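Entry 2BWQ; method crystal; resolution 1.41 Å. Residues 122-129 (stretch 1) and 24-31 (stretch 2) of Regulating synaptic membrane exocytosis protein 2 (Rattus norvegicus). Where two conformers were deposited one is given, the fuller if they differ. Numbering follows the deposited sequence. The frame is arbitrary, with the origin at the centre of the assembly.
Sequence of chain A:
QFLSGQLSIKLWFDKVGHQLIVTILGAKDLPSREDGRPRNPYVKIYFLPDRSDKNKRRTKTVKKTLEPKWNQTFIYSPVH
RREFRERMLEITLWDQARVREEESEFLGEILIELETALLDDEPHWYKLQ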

ATOM      1  N   GLU A 122      -0.541 -11.650  -8.124  1.00 10.08           N
ATOM      2  CA  GLU A 122      -1.273 -10.895  -9.122  1.00 10.36           C
ATOM      3  C   GLU A 122      -1.641  -9.511  -8.630  1.00 11.70           C
ATOM      4  O   GLU A 122      -1.923  -9.357  -7.450  1.00 11.83           O
ATOM      5  CB  GLU A 122      -2.588 -11.617  -9.493  1.00 12.27           C
ATOM      6  CG  GLU A 122      -2.360 -12.974 -10.219  1.00 15.40           C
ATOM      7  CD  GLU A 122      -1.933 -12.872 -11.692  1.00 18.55           C
ATOM      8  OE1 GLU A 122      -1.695 -11.775 -12.182  1.00 20.11           O
ATOM      9  OE2 GLU A 122      -1.884 -13.962 -12.379  1.00 21.87           O
ATOM     10  N   PRO A 123      -1.768  -8.513  -9.472  1.00 12.82           N
ATOM     11  CA  PRO A 123      -2.280  -7.231  -9.052  1.00 12.60           C
ATOM     12  C   PRO A 123      -3.794  -7.295  -8.769  1.00 11.87           C
ATOM     13  O   PRO A 123      -4.534  -7.984  -9.491  1.00 13.60           O
ATOM     14  CB  PRO A 123      -2.015  -6.309 -10.279  1.00 14.99           C
ATOM     15  CG  PRO A 123      -2.011  -7.277 -11.406  1.00 19.18           C
ATOM     16  CD  PRO A 123      -1.500  -8.595 -10.925  1.00 14.94           C
ATOM     17  N   HIS A 124      -4.171  -6.583  -7.694  1.00 11.90           N
ATOM     18  CA  HIS A 124      -5.576  -6.427  -7.373  1.00 12.91           C
ATOM     19  C   HIS A 124      -5.827  -4.994  -6.948  1.00 13.47           C
ATOM     20  O   HIS A 124      -4.953  -4.354  -6.376  1.00 13.02           O
ATOM     21  CB  HIS A 124      -5.922  -7.382  -6.214  1.00 13.37           C
ATOM     22  CG  HIS A 124      -5.915  -8.816  -6.620  1.00 12.99           C
ATOM     23  ND1 HIS A 124      -5.000  -9.778  -6.259  1.00 14.70           N
ATOM     24  CD2 HIS A 124      -6.786  -9.419  -7.451  1.00 12.25           C
ATOM     25  CE1 HIS A 124      -5.323 -10.930  -6.846  1.00 10.56           C
ATOM     26  NE2 HIS A 124      -6.382 -10.719  -7.587  1.00 17.21           N
ATOM     27  N   TRP A 125      -7.067  -4.547  -7.183  1.00 13.75           N
ATOM     28  CA  TRP A 125      -7.486  -3.206  -6.754  1.00 12.51           C
ATOM     29  C   TRP A 125      -8.128  -3.262  -5.372  1.00 13.97           C
ATOM     30  O   TRP A 125      -8.912  -4.192  -5.057  1.00 14.85           O
ATOM     31  CB  TRP A 125      -8.536  -2.649  -7.738  1.00 13.29           C
ATOM     32  CG  TRP A 125      -7.938  -2.234  -9.070  1.00 14.37           C
ATOM     33  CD1 TRP A 125      -8.033  -2.887 -10.279  1.00 18.26           C
ATOM     34  CD2 TRP A 125      -7.146  -1.075  -9.314  1.00 14.84           C
ATOM     35  NE1 TRP A 125      -7.373  -2.178 -11.254  1.00 16.25           N
ATOM     36  CE2 TRP A 125      -6.802  -1.069 -10.679  1.00 16.28           C
ATOM     37  CE3 TRP A 125      -6.715  -0.019  -8.513  1.00 14.35           C
ATOM     38  CZ2 TRP A 125      -6.052  -0.022 -11.267  1.00 15.98           C
ATOM     39  CZ3 TRP A 125      -5.962   1.032  -9.106  1.00 14.10           C
ATOM     40  CH2 TRP A 125      -5.610   0.983 -10.439  1.00 15.09           C
ATOM     41  N   TYR A 126      -7.819  -2.282  -4.519  1.00 12.45           N
ATOM     42  CA  TYR A 126      -8.383  -2.135  -3.184  1.00 12.98           C
ATOM     43  C   TYR A 126      -8.970  -0.728  -3.025  1.00 13.64           C
ATOM     44  O   TYR A 126      -8.293   0.261  -3.325  1.00 13.83           O
ATOM     45  CB  TYR A 126      -7.275  -2.365  -2.100  1.00 13.57           C
ATOM     46  CG  TYR A 126      -6.675  -3.764  -2.131  1.00 12.73           C
ATOM     47  CD1 TYR A 126      -5.644  -4.089  -3.013  1.00 12.97           C
ATOM     48  CD2 TYR A 126      -7.172  -4.738  -1.287  1.00 13.55           C
ATOM     49  CE1 TYR A 126      -5.127  -5.372  -3.048  1.00 12.23           C
ATOM     50  CE2 TYR A 126      -6.616  -6.040  -1.292  1.00 14.15           C
ATOM     51  CZ  TYR A 126      -5.594  -6.327  -2.178  1.00 12.02           C
ATOM     52  OH  TYR A 126      -5.029  -7.600  -2.193  1.00 13.52           O
ATOM     53  N   LYS A 127     -10.148  -0.690  -2.409  1.00 15.70           N
ATOM     54  CA  LYS A 127     -10.780   0.618  -2.165  1.00 17.19           C
ATOM     55  C   LYS A 127     -10.119   1.292  -0.996  1.00 16.92           C
ATOM     56  O   LYS A 127      -9.918   0.711   0.048  1.00 17.46           O
ATOM     57  CB  LYS A 127     -12.269   0.416  -1.923  1.00 18.22           C
ATOM     58  CG  LYS A 127     -12.989   0.183  -3.284  1.00 22.79           C
ATOM     59  CD  LYS A 127     -14.479  -0.097  -3.214  1.00 24.10           C
ATOM     60  CE  LYS A 127     -14.960  -0.612  -4.585  1.00 27.70           C
ATOM     61  NZ  LYS A 127     -16.463  -0.762  -4.659  1.00 33.26           N
ATOM     62  N   LEU A 128      -9.760   2.560  -1.184  1.00 17.04           N
ATOM     63  CA  LEU A 128      -9.249   3.387  -0.060  1.00 19.65           C
ATOM     64  C   LEU A 128     -10.374   3.795   0.876  1.00 21.11           C
ATOM     65  O   LEU A 128     -11.488   4.101   0.431  1.00 20.02           O
ATOM     66  CB  LEU A 128      -8.625   4.655  -0.625  1.00 19.85           C
ATOM     67  CG  LEU A 128      -7.281   4.443  -1.327  1.00 19.90           C
ATOM     68  CD1 LEU A 128      -6.971   5.555  -2.277  1.00 22.93           C
ATOM     69  CD2 LEU A 128      -6.170   4.190  -0.288  1.00 20.19           C
ATOM     70  N   GLN A 129     -10.112   3.748   2.172  1.00 22.48           N
ATOM     71  CA  GLN A 129     -11.169   3.966   3.197  1.00 24.87           C
ATOM     72  C   GLN A 129     -10.699   5.137   4.007  1.00 24.53           C
ATOM     73  O   GLN A 129      -9.652   5.031   4.624  1.00 20.85           O
ATOM     74  CB  GLN A 129     -11.358   2.755   4.137  1.00 26.47           C
ATOM     75  CG  GLN A 129     -11.793   1.428   3.513  1.00 32.36           C
ATOM     76  CD  GLN A 129     -13.283   1.384   3.228  1.00 38.49           C
ATOM     77  OE1 GLN A 129     -13.994   0.543   3.778  1.00 41.07           O
ATOM     78  NE2 GLN A 129     -13.765   2.295   2.374  1.00 39.95           N
ATOM     79  OXT GLN A 129     -11.373   6.202   4.080  1.00 28.89           O
TER
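Stretch 2, residues 24-31: ILGAKDLP

Stretch 2 is already in a strand at Ile-24 and stays in it through Lys-28, then leaves it for a loop at Asp-29, whose positive phi and psi (57/33) mark the change of course. Within the strand, Leu-25 departs from the usual extended values, with phi/psi of -79/-72, while Gly-26, at -166/177, is almost fully stretched. Stretch 1 is a strand through Lys-127 that gives way to loop at Leu-128. The two strands point in broadly the same direction, with 43° between their N-to-C axes, a signed crossing angle of -43° and a closest approach of 8.7 Å. No hydrogen bond joins the two stretches. At that spacing the backbones are too far apart to pair as neighbours in a sheet, so the contact is made by side chains of stretch 1 against side chains and some backbone atoms of stretch 2, and the register advances in step: by nearest CA atoms, Pro-123 is level with Leu-25, Trp-125 with Ala-27, and Leu-128 with Leu-30.

Glu-122 takes no part. Pro-123 opens the contact, its CA 8.0 Å from the CA of Leu-25. Both residues direct their CA-to-CB bonds toward the other stretch, and Pro-123 CB meets Leu-25 CD2 at 4.2 Å, a light apolar touch between two side chains. His-124 points away, as the alternation of a strand would suggest.

Trp-125 carries the largest share of the contact, with 87 Å² covered out of 276 Å² summed over both sides. Its CA-to-CB bond leaves sideways, yet chi1 of -73° (m) and chi2 of 106° bring the far end of the indole close to stretch 2. Lys-28 answers from the other strand with its CA-to-CB bond toward stretch 1. After a chi1 of 64° (p), its remaining torsions are all t, so the chain lies extended over one face of the indole. Trp-125 CZ3 comes within 3.6 Å of Lys-28 CG; farther out, Lys-28 CE sits 3.8 Å from the centroid of the six-membered ring of Trp-125, only 7° off the normal, as a CH-pi contact. Lys-28 NZ reaches 4.1 Å from the centroid of the five-membered ring of Trp-125, 12° off the normal, as a cation-pi contact. One aliphatic arm thus serves both rings, its methylenes packing and its charge resting over the pi system. Two residues just before Lys-28 also touch the ring: Ala-27 CA lies at its edge, 4.2 Å from Trp-125 CZ3, and Gly-26 O approaches Trp-125 CZ3 at 4.0 Å.

Tyr-126 and Lys-127 stay out of reach. Leu-128 closes the contact, pointing toward stretch 2 with an m,t rotamer. Leu-30 starts sideways, but its own m,t rotamer brings its end nearer, and Leu-128 CD1 packs on Leu-30 CD2 at 3.9 Å, both residues buried. Gln-129 ends the chain without touching stretch 2. The rule to read here is economical: one broad aromatic with an extended lysine over one face, with a small apolar pair before it and another after it.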

ATOM      1  N   ILE A  24       3.494  -1.896  -4.958  0.50 12.90           N
ATOM      2  CA  ILE A  24       2.428  -0.873  -5.037  0.50 12.28           C
ATOM      3  C   ILE A  24       2.541  -0.266  -6.429  0.50 11.75           C
ATOM      4  O   ILE A  24       3.527   0.433  -6.739  0.50 11.13           O
ATOM      5  CB  ILE A  24       2.610   0.172  -3.870  0.50 13.37           C
ATOM      6  CG1 ILE A  24       1.740   1.409  -4.038  0.50 14.05           C
ATOM      7  CG2 ILE A  24       4.048   0.623  -3.801  0.50 15.65           C
ATOM      8  CD1 ILE A  24       0.240   1.119  -4.013  0.50 16.41           C
ATOM      9  N   LEU A  25       1.547  -0.582  -7.269  0.50 12.48           N
ATOM     10  CA  LEU A  25       1.595  -0.256  -8.687  0.50 13.30           C
ATOM     11  C   LEU A  25       1.225   1.222  -8.810  0.50 12.90           C
ATOM     12  O   LEU A  25       2.063   2.037  -9.048  0.50 13.22           O
ATOM     13  CB  LEU A  25       0.630  -1.131  -9.520  0.50 13.33           C
ATOM     14  CG  LEU A  25       1.185  -2.541  -9.720  0.50 14.05           C
ATOM     15  CD1 LEU A  25       0.892  -3.475  -8.566  0.50 15.23           C
ATOM     16  CD2 LEU A  25       0.631  -3.114 -10.999  0.50 16.25           C
ATOM     17  N   GLY A  26      -0.037   1.529  -8.604  1.00 14.20           N
ATOM     18  CA  GLY A  26      -0.603   2.863  -8.871  1.00 14.41           C
ATOM     19  C   GLY A  26      -1.941   2.997  -8.242  1.00 15.14           C
ATOM     20  O   GLY A  26      -2.434   2.050  -7.618  1.00 16.80           O
ATOM     21  N   ALA A  27      -2.518   4.181  -8.368  1.00 13.66           N
ATOM     22  CA  ALA A  27      -3.860   4.443  -7.853  1.00 12.47           C
ATOM     23  C   ALA A  27      -4.695   5.069  -8.957  1.00 13.05           C
ATOM     24  O   ALA A  27      -4.120   5.616  -9.910  1.00 14.13           O
ATOM     25  CB  ALA A  27      -3.765   5.419  -6.672  1.00 13.64           C
ATOM     26  N   LYS A  28      -5.985   4.897  -8.849  1.00 13.23           N
ATOM     27  CA  LYS A  28      -6.881   5.580  -9.791  1.00 14.79           C
ATOM     28  C   LYS A  28      -7.979   6.227  -9.012  1.00 13.86           C
ATOM     29  O   LYS A  28      -8.267   5.912  -7.841  1.00 13.61           O
ATOM     30  CB  LYS A  28      -7.477   4.571 -10.768  1.00 15.38           C
ATOM     31  CG  LYS A  28      -8.366   3.533 -10.133  1.00 20.78           C
ATOM     32  CD  LYS A  28      -8.997   2.587 -11.160  1.00 19.72           C
ATOM     33  CE  LYS A  28      -9.843   1.502 -10.514  1.00 21.77           C
ATOM     34  NZ  LYS A  28     -10.393   0.609 -11.574  1.00 26.90           N
ATOM     35  N   ASP A  29      -8.631   7.158  -9.754  1.00 14.39           N
ATOM     36  CA  ASP A  29      -9.844   7.857  -9.280  1.00 16.83           C
ATOM     37  C   ASP A  29      -9.640   8.610  -7.940  1.00 14.12           C
ATOM     38  O   ASP A  29     -10.540   8.676  -7.102  1.00 16.16           O
ATOM     39  CB  ASP A  29     -11.038   6.873  -9.186  1.00 17.01           C
ATOM     40  CG  ASP A  29     -11.400   6.224 -10.516  1.00 23.27           C
ATOM     41  OD1 ASP A  29     -11.140   6.797 -11.617  1.00 24.73           O
ATOM     42  OD2 ASP A  29     -11.989   5.109 -10.535  1.00 30.30           O
ATOM     43  N   LEU A  30      -8.421   9.136  -7.706  1.00 14.92           N
ATOM     44  CA  LEU A  30      -8.191   9.934  -6.465  1.00 13.17           C
ATOM     45  C   LEU A  30      -9.062  11.189  -6.509  1.00 13.20           C
ATOM     46  O   LEU A  30      -9.258  11.736  -7.600  1.00 14.07           O
ATOM     47  CB  LEU A  30      -6.729  10.352  -6.296  1.00 13.38           C
ATOM     48  CG  LEU A  30      -5.723   9.176  -6.152  1.00 15.41           C
ATOM     49  CD1 LEU A  30      -4.285   9.653  -5.796  1.00 16.18           C
ATOM     50  CD2 LEU A  30      -6.295   8.067  -5.151  1.00 16.61           C
ATOM     51  N   PRO A  31      -9.601  11.631  -5.390  1.00 13.43           N
ATOM     52  CA  PRO A  31     -10.377  12.869  -5.355  1.00 12.94           C
ATOM     53  C   PRO A  31      -9.438  14.076  -5.528  1.00 12.15           C
ATOM     54  O   PRO A  31      -8.370  14.164  -4.887  1.00 13.43           O
ATOM     55  CB  PRO A  31     -10.981  12.860  -3.929  1.00 13.24           C
ATOM     56  CG  PRO A  31     -10.093  12.028  -3.109  1.00 14.51           C
ATOM     57  CD  PRO A  31      -9.559  10.966  -4.080  1.00 13.65           C
TER